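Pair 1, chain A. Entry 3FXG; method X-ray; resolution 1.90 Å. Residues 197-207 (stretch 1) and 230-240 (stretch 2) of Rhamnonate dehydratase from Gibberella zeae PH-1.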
# COMPACT_ATOMS: atom_id res chain seq x y z
N GLU A 197 -38.32 -3.16 -0.88
CA GLU A 197 -39.53 -2.83 -0.14
C GLU A 197 -39.12 -2.63 1.31
O GLU A 197 -39.51 -1.64 1.95
CB GLU A 197 -40.56 -3.96 -0.23
CG GLU A 197 -41.81 -3.71 0.61
CD GLU A 197 -42.86 -4.79 0.45
OE1 GLU A 197 -43.42 -4.93 -0.66
OE2 GLU A 197 -43.12 -5.51 1.44
N GLY A 198 -38.32 -3.56 1.83
CA GLY A 198 -37.86 -3.45 3.20
C GLY A 198 -37.04 -2.18 3.39
O GLY A 198 -37.12 -1.53 4.43
N LEU A 199 -36.26 -1.82 2.37
CA LEU A 199 -35.43 -0.62 2.45
C LEU A 199 -36.30 0.62 2.52
O LEU A 199 -36.04 1.53 3.31
CB LEU A 199 -34.48 -0.54 1.25
CG LEU A 199 -33.38 0.53 1.29
CD1 LEU A 199 -32.27 0.17 0.31
CD2 LEU A 199 -33.97 1.89 0.95
N ARG A 200 -37.34 0.67 1.69
CA ARG A 200 -38.23 1.82 1.71
C ARG A 200 -38.90 1.92 3.07
O ARG A 200 -39.05 3.01 3.62
CB ARG A 200 -39.30 1.70 0.61
CG ARG A 200 -38.76 1.95 -0.80
CD ARG A 200 -39.90 2.18 -1.79
NE ARG A 200 -40.71 0.99 -2.00
CZ ARG A 200 -40.35 -0.04 -2.76
NH1 ARG A 200 -41.15 -1.09 -2.88
NH2 ARG A 200 -39.19 -0.01 -3.41
N LYS A 201 -39.28 0.78 3.63
CA LYS A 201 -39.91 0.75 4.95
C LYS A 201 -38.94 1.22 6.03
O LYS A 201 -39.34 1.92 6.96
CB LYS A 201 -40.43 -0.66 5.25
CG LYS A 201 -41.61 -1.05 4.36
CD LYS A 201 -41.87 -2.55 4.34
CE LYS A 201 -42.39 -3.07 5.67
NZ LYS A 201 -42.64 -4.54 5.60
N ASN A 202 -37.68 0.83 5.91
CA ASN A 202 -36.67 1.26 6.88
C ASN A 202 -36.53 2.78 6.83
O ASN A 202 -36.47 3.44 7.86
CB ASN A 202 -35.31 0.63 6.58
CG ASN A 202 -35.15 -0.75 7.20
OD1 ASN A 202 -35.70 -1.02 8.26
ND2 ASN A 202 -34.37 -1.61 6.55
N VAL A 203 -36.48 3.32 5.62
CA VAL A 203 -36.34 4.76 5.44
C VAL A 203 -37.53 5.50 6.04
O VAL A 203 -37.36 6.49 6.75
CB VAL A 203 -36.22 5.13 3.94
CG1 VAL A 203 -36.19 6.65 3.77
CG2 VAL A 203 -34.95 4.51 3.36
N GLU A 204 -38.74 5.02 5.75
CA GLU A 204 -39.96 5.63 6.26
C GLU A 204 -39.98 5.59 7.78
O GLU A 204 -40.43 6.53 8.43
CB GLU A 204 -41.19 4.90 5.69
CG GLU A 204 -42.53 5.39 6.24
CD GLU A 204 -42.67 6.91 6.20
OE1 GLU A 204 -42.13 7.54 5.28
OE2 GLU A 204 -43.34 7.46 7.10
N PHE A 205 -39.50 4.48 8.33
CA PHE A 205 -39.44 4.28 9.78
C PHE A 205 -38.58 5.36 10.44
O PHE A 205 -38.99 5.98 11.43
CB PHE A 205 -38.84 2.90 10.07
CG PHE A 205 -38.56 2.64 11.52
CD1 PHE A 205 -39.60 2.34 12.40
CD2 PHE A 205 -37.26 2.67 12.01
CE1 PHE A 205 -39.34 2.05 13.74
CE2 PHE A 205 -36.99 2.39 13.35
CZ PHE A 205 -38.03 2.08 14.22
N LEU A 206 -37.40 5.57 9.88
CA LEU A 206 -36.47 6.57 10.40
C LEU A 206 -36.98 7.98 10.17
O LEU A 206 -36.80 8.86 11.00
CB LEU A 206 -35.09 6.38 9.76
CG LEU A 206 -34.40 5.05 10.09
CD1 LEU A 206 -33.07 4.95 9.35
CD2 LEU A 206 -34.18 4.93 11.60
N ARG A 207 -37.64 8.20 9.03
CA ARG A 207 -38.18 9.52 8.71
C ARG A 207 -39.24 9.91 9.74
O ARG A 207 -39.30 11.06 10.18
CB ARG A 207 -38.82 9.52 7.32
CG ARG A 207 -39.29 10.89 6.87
CD ARG A 207 -40.41 10.78 5.86
NE ARG A 207 -41.63 10.24 6.46
CZ ARG A 207 -42.35 10.87 7.39
NH1 ARG A 207 -41.99 12.07 7.82
NH2 ARG A 207 -43.44 10.29 7.89
N SER A 230 -23.10 -3.64 0.72
CA SER A 230 -23.93 -3.00 -0.30
C SER A 230 -25.22 -2.42 0.26
O SER A 230 -25.59 -1.28 -0.05
CB SER A 230 -24.27 -3.98 -1.42
OG SER A 230 -23.11 -4.35 -2.15
N TYR A 231 -25.92 -3.20 1.07
CA TYR A 231 -27.19 -2.74 1.64
C TYR A 231 -26.98 -1.53 2.54
O TYR A 231 -27.73 -0.56 2.49
CB TYR A 231 -27.87 -3.86 2.43
CG TYR A 231 -29.28 -3.51 2.84
CD1 TYR A 231 -30.35 -3.71 1.98
CD2 TYR A 231 -29.53 -2.94 4.09
CE1 TYR A 231 -31.65 -3.37 2.35
CE2 TYR A 231 -30.82 -2.58 4.47
CZ TYR A 231 -31.88 -2.80 3.60
OH TYR A 231 -33.15 -2.46 3.98
N THR A 232 -25.94 -1.59 3.38
CA THR A 232 -25.64 -0.48 4.28
C THR A 232 -25.39 0.79 3.48
O THR A 232 -25.92 1.85 3.80
CB THR A 232 -24.39 -0.78 5.13
OG1 THR A 232 -24.64 -1.92 5.97
CG2 THR A 232 -24.04 0.42 6.01
N ILE A 233 -24.58 0.67 2.43
CA ILE A 233 -24.28 1.82 1.59
C ILE A 233 -25.53 2.42 0.95
O ILE A 233 -25.69 3.64 0.91
CB ILE A 233 -23.25 1.43 0.49
CG1 ILE A 233 -21.87 1.24 1.13
CG2 ILE A 233 -23.18 2.51 -0.59
CD1 ILE A 233 -20.77 0.81 0.17
N GLU A 234 -26.43 1.56 0.47
CA GLU A 234 -27.65 2.07 -0.15
C GLU A 234 -28.61 2.68 0.87
O GLU A 234 -29.23 3.71 0.61
CB GLU A 234 -28.37 0.97 -0.93
CG GLU A 234 -29.72 1.42 -1.49
CD GLU A 234 -30.31 0.47 -2.52
OE1 GLU A 234 -30.16 -0.76 -2.37
OE2 GLU A 234 -30.93 0.97 -3.48
N LEU A 235 -28.73 2.05 2.04
CA LEU A 235 -29.62 2.54 3.09
C LEU A 235 -29.15 3.90 3.61
O LEU A 235 -29.95 4.83 3.76
CB LEU A 235 -29.67 1.54 4.25
CG LEU A 235 -30.48 1.94 5.49
CD1 LEU A 235 -31.94 2.16 5.12
CD2 LEU A 235 -30.37 0.83 6.54
N VAL A 236 -27.86 4.02 3.89
CA VAL A 236 -27.32 5.27 4.38
C VAL A 236 -27.55 6.37 3.34
O VAL A 236 -27.95 7.48 3.68
CB VAL A 236 -25.82 5.14 4.72
CG1 VAL A 236 -25.20 6.51 4.98
CG2 VAL A 236 -25.67 4.26 5.96
N LYS A 237 -27.31 6.05 2.07
CA LYS A 237 -27.51 7.04 1.01
C LYS A 237 -28.97 7.49 0.98
O LYS A 237 -29.25 8.68 0.86
CB LYS A 237 -27.14 6.45 -0.35
CG LYS A 237 -27.21 7.47 -1.48
CD LYS A 237 -26.86 6.86 -2.84
CE LYS A 237 -26.87 7.93 -3.92
NZ LYS A 237 -26.56 7.38 -5.27
N ALA A 238 -29.89 6.54 1.12
CA ALA A 238 -31.32 6.84 1.10
C ALA A 238 -31.79 7.67 2.29
O ALA A 238 -32.85 8.28 2.24
CB ALA A 238 -32.12 5.56 1.01
N CYS A 239 -31.00 7.68 3.36
CA CYS A 239 -31.37 8.42 4.57
C CYS A 239 -30.55 9.67 4.83
O CYS A 239 -30.62 10.25 5.92
CB CYS A 239 -31.24 7.52 5.81
SG CYS A 239 -32.32 6.09 5.83
N LEU A 240 -29.77 10.11 3.84
CA LEU A 240 -28.92 11.27 4.04
C LEU A 240 -29.60 12.53 4.58
O LEU A 240 -29.03 13.21 5.43
CB LEU A 240 -28.16 11.58 2.74
CG LEU A 240 -27.15 10.49 2.36
CD1 LEU A 240 -26.38 10.90 1.11
CD2 LEU A 240 -26.18 10.26 3.52

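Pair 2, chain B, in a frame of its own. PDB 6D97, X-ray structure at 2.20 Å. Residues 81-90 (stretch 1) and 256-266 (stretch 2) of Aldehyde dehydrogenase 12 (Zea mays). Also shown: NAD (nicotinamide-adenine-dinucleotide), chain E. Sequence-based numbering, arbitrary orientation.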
# COMPACT_ATOMS: atom_id res chain seq x y z
N GLU B 81 22.16 -40.24 6.82
CA GLU B 81 22.30 -39.57 8.11
C GLU B 81 21.57 -38.23 8.11
O GLU B 81 22.01 -37.26 8.74
CB GLU B 81 23.77 -39.39 8.48
CG GLU B 81 24.71 -39.14 7.33
CD GLU B 81 26.10 -38.72 7.81
OE1 GLU B 81 27.05 -38.74 7.00
OE2 GLU B 81 26.23 -38.38 9.00
N ILE B 82 20.41 -38.17 7.45
CA ILE B 82 19.62 -36.94 7.38
C ILE B 82 18.39 -36.97 8.28
O ILE B 82 17.58 -36.03 8.23
CB ILE B 82 19.19 -36.63 5.93
CG1 ILE B 82 18.26 -37.73 5.41
CG2 ILE B 82 20.39 -36.46 5.02
CD1 ILE B 82 17.45 -37.34 4.20
N LYS B 83 18.23 -38.01 9.11
CA LYS B 83 17.01 -38.13 9.92
C LYS B 83 16.87 -36.97 10.89
O LYS B 83 15.77 -36.45 11.08
CB LYS B 83 17.02 -39.46 10.68
CG LYS B 83 15.64 -39.87 11.20
CD LYS B 83 15.73 -41.04 12.18
CE LYS B 83 14.33 -41.50 12.58
NZ LYS B 83 14.37 -42.52 13.66
N SER B 84 17.98 -36.55 11.50
CA SER B 84 17.92 -35.46 12.47
C SER B 84 17.40 -34.17 11.83
O SER B 84 16.68 -33.40 12.47
CB SER B 84 19.31 -35.23 13.08
OG SER B 84 19.60 -36.23 14.05
N PHE B 85 17.74 -33.94 10.56
CA PHE B 85 17.24 -32.74 9.88
C PHE B 85 15.75 -32.85 9.60
O PHE B 85 15.01 -31.87 9.75
CB PHE B 85 18.04 -32.49 8.60
CG PHE B 85 19.46 -32.09 8.85
CD1 PHE B 85 19.79 -30.76 9.06
CD2 PHE B 85 20.47 -33.04 8.89
CE1 PHE B 85 21.10 -30.38 9.29
CE2 PHE B 85 21.78 -32.67 9.13
CZ PHE B 85 22.10 -31.34 9.33
N MET B 86 15.29 -34.04 9.19
CA MET B 86 13.86 -34.28 9.05
C MET B 86 13.13 -34.05 10.37
O MET B 86 12.10 -33.36 10.42
CB MET B 86 13.61 -35.71 8.56
CG MET B 86 14.04 -35.98 7.14
SD MET B 86 14.19 -37.75 6.84
CE MET B 86 12.58 -38.32 7.37
N GLU B 87 13.66 -34.61 11.46
CA GLU B 87 13.01 -34.48 12.76
C GLU B 87 12.96 -33.02 13.20
O GLU B 87 11.96 -32.57 13.79
CB GLU B 87 13.73 -35.32 13.81
N SER B 88 14.02 -32.26 12.94
CA SER B 88 14.06 -30.86 13.34
C SER B 88 13.04 -30.04 12.56
O SER B 88 12.37 -29.16 13.12
CB SER B 88 15.46 -30.30 13.14
OG SER B 88 15.57 -28.98 13.66
N LEU B 89 12.90 -30.31 11.26
CA LEU B 89 11.92 -29.58 10.46
C LEU B 89 10.50 -29.94 10.86
O LEU B 89 9.62 -29.07 10.89
CB LEU B 89 12.15 -29.85 8.97
CG LEU B 89 13.25 -29.07 8.26
CD1 LEU B 89 13.59 -29.73 6.93
CD2 LEU B 89 12.81 -27.64 8.05
N SER B 90 10.26 -31.21 11.18
CA SER B 90 8.92 -31.65 11.54
C SER B 90 8.42 -31.00 12.83
O SER B 90 7.21 -31.03 13.09
CB SER B 90 8.88 -33.18 11.68
OG SER B 90 9.35 -33.58 12.96
N ALA B 256 23.08 -34.22 -4.29
CA ALA B 256 22.23 -35.41 -4.33
C ALA B 256 21.62 -35.70 -2.96
O ALA B 256 20.45 -36.10 -2.87
CB ALA B 256 23.03 -36.61 -4.81
N VAL B 257 22.39 -35.52 -1.89
CA VAL B 257 21.85 -35.75 -0.56
C VAL B 257 20.81 -34.69 -0.22
O VAL B 257 19.75 -35.00 0.34
CB VAL B 257 22.98 -35.78 0.49
CG1 VAL B 257 22.39 -35.73 1.88
CG2 VAL B 257 23.82 -37.04 0.31
N MET B 258 21.09 -33.43 -0.55
CA MET B 258 20.11 -32.37 -0.31
C MET B 258 18.82 -32.65 -1.06
O MET B 258 17.73 -32.34 -0.57
CB MET B 258 20.69 -31.01 -0.72
CG MET B 258 19.86 -29.83 -0.25
SD MET B 258 19.71 -29.79 1.55
CE MET B 258 18.49 -28.50 1.77
N ASN B 259 18.93 -33.23 -2.26
CA ASN B 259 17.74 -33.61 -3.01
C ASN B 259 16.92 -34.63 -2.24
O ASN B 259 15.69 -34.51 -2.14
CB ASN B 259 18.15 -34.17 -4.38
CG ASN B 259 17.18 -33.79 -5.48
OD1 ASN B 259 17.59 -33.39 -6.57
ND2 ASN B 259 15.88 -33.91 -5.20
N LYS B 260 17.58 -35.64 -1.67
CA LYS B 260 16.87 -36.65 -0.89
C LYS B 260 16.18 -36.02 0.32
O LYS B 260 15.05 -36.38 0.66
CB LYS B 260 17.82 -37.75 -0.43
CG LYS B 260 18.52 -38.51 -1.53
CD LYS B 260 19.41 -39.58 -0.90
CE LYS B 260 20.68 -39.83 -1.69
NZ LYS B 260 20.41 -40.53 -2.98
N LEU B 261 16.86 -35.09 1.00
CA LEU B 261 16.27 -34.46 2.17
C LEU B 261 15.01 -33.69 1.80
O LEU B 261 14.02 -33.71 2.53
CB LEU B 261 17.29 -33.53 2.84
CG LEU B 261 16.74 -32.67 3.97
CD1 LEU B 261 16.18 -33.54 5.09
CD2 LEU B 261 17.81 -31.74 4.50
N LEU B 262 15.03 -33.01 0.64
CA LEU B 262 13.85 -32.26 0.20
C LEU B 262 12.66 -33.18 -0.04
O LEU B 262 11.53 -32.84 0.31
CB LEU B 262 14.18 -31.47 -1.07
CG LEU B 262 15.21 -30.35 -0.99
CD1 LEU B 262 15.46 -29.75 -2.37
CD2 LEU B 262 14.77 -29.28 -0.01
N LEU B 263 12.90 -34.34 -0.65
CA LEU B 263 11.82 -35.27 -0.93
C LEU B 263 11.39 -36.07 0.29
O LEU B 263 10.27 -36.57 0.33
CB LEU B 263 12.22 -36.20 -2.07
CG LEU B 263 12.39 -35.48 -3.40
CD1 LEU B 263 13.03 -36.37 -4.46
CD2 LEU B 263 11.04 -34.96 -3.88
N GLU B 264 12.26 -36.19 1.29
CA GLU B 264 11.92 -36.92 2.51
C GLU B 264 11.31 -36.02 3.58
O GLU B 264 10.40 -36.45 4.29
CB GLU B 264 13.16 -37.63 3.06
CG GLU B 264 13.56 -38.88 2.28
CD GLU B 264 13.61 -40.11 3.16
OE1 GLU B 264 14.71 -40.49 3.60
OE2 GLU B 264 12.53 -40.68 3.44
N ALA B 265 11.81 -34.79 3.70
CA ALA B 265 11.28 -33.88 4.71
C ALA B 265 10.05 -33.12 4.22
O ALA B 265 9.29 -32.62 5.05
CB ALA B 265 12.36 -32.88 5.14
N ASN B 266 9.85 -33.05 2.90
CA ASN B 266 8.75 -32.34 2.26
C ASN B 266 8.59 -30.95 2.85
O ASN B 266 7.56 -30.67 3.48
CB ASN B 266 7.44 -33.12 2.39
CG ASN B 266 7.52 -34.51 1.79
OD1 ASN B 266 7.33 -35.51 2.48
ND2 ASN B 266 7.80 -34.58 0.49
PA NAD E . 24.31 -25.18 -8.66
O1A NAD E . 22.88 -25.43 -9.23
O2A NAD E . 25.43 -25.99 -9.10
O5B NAD E . 24.57 -25.39 -7.21
C5B NAD E . 23.99 -24.52 -6.27
C4B NAD E . 23.57 -25.20 -4.98
O4B NAD E . 22.55 -26.17 -5.17
C3B NAD E . 24.70 -25.84 -4.24
O3B NAD E . 24.57 -25.66 -2.89
C2B NAD E . 24.55 -27.26 -4.60
O2B NAD E . 25.10 -28.07 -3.64
C1B NAD E . 23.07 -27.37 -4.67
N9A NAD E . 22.57 -28.47 -5.48
C8A NAD E . 23.07 -28.95 -6.68
N7A NAD E . 22.29 -29.95 -7.11
C5A NAD E . 21.25 -30.14 -6.21
C6A NAD E . 20.17 -31.00 -6.13
N6A NAD E . 19.97 -31.98 -7.17
N1A NAD E . 19.32 -30.93 -5.10
C2A NAD E . 19.48 -30.02 -4.11
N3A NAD E . 20.53 -29.16 -4.14
C4A NAD E . 21.41 -29.20 -5.16
O3 NAD E . 24.95 -23.87 -8.82
PN NAD E . 26.27 -23.55 -9.63
O1N NAD E . 26.29 -21.98 -9.66
O2N NAD E . 27.50 -24.01 -8.89
O5D NAD E . 26.28 -24.06 -11.05
O HOH W 1 10.40 -33.37 8.09

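Both pairs pack two helices running in the same general direction, crossing at -42° in pair 1 and -40° in pair 2, with axes approaching to 10.1 and 9.9 Å. Fourteen central residues superpose with an RMSD of 0.4 Å. The register is shared as well: Leu A199 lies over Leu A235 as Ile B82 lies over Leu B261, and one turn on, Val A203 meets Cys A239 as Met B86 meets Ala B265. The register pairs step by four residues on both sides, and the contact buries similar areas, 407 and 382 Å².

The first rule is a large branched aliphatic at the opening position. Leu A199 sits as a knob among Tyr A231, Glu A234, Leu A235 and Ala A238, its CD1 3.4 Å from CG of Glu A234. Ile B82 puts its side-chain centre within 0.7 Å of the same place, although it stands at the N-cap position, right before its helix, whereas Leu A199 lies within one. Ile B82 CD1 comes 3.7 Å from Leu B261 CA, and Ile B82 CG2 3.8 Å from Val B257 CG1.

The closest side-chain match is the leucine at the register position, Leu A235 and Leu B261, with centres 0.6 Å apart. They share the t, p rotamer. CA-to-CB points sideways in both, but the end comes nearer the partner, with CD1 against the next position: 4.2 Å from Val A203 CG2 for Leu A235, 3.8 Å from Met B86 CG for Leu B261.

The sharpest difference is polar. In pair 1, Asn A202 ND2 donates a hydrogen bond to Tyr A231 OH at 3.0 Å, reaching the ring at its edge. The long tyrosine makes this possible; Tyr A231 OH also lies 3.3 Å from Leu A199 CA. Pair 2 has Phe B85 and Val B257 at these positions and no direct hydrogen bond between the stretches; Phe B85 touches CD1 of Leu B261 through its CB at 4.1 Å, while the end of its side chain leads away.

Further along, pair 2 is bulkier on both sides. Val A203 reaches CB of Ala A238 with CG2 at 3.8 Å; in pair 2 the longer Met B86 brings SD 3.9 Å from CB of Glu B264. The last layer keeps a leucine against a small residue: Leu A206 CD1 lies 3.8 Å from SG of Cys A239, and Leu B89 CD1 3.8 Å from CB of Ala B265. There a water in pair 2 donates to Met B86 O at 2.9 Å and, weakly, to Ala B265 O at 3.3 Å, linking the two backbones.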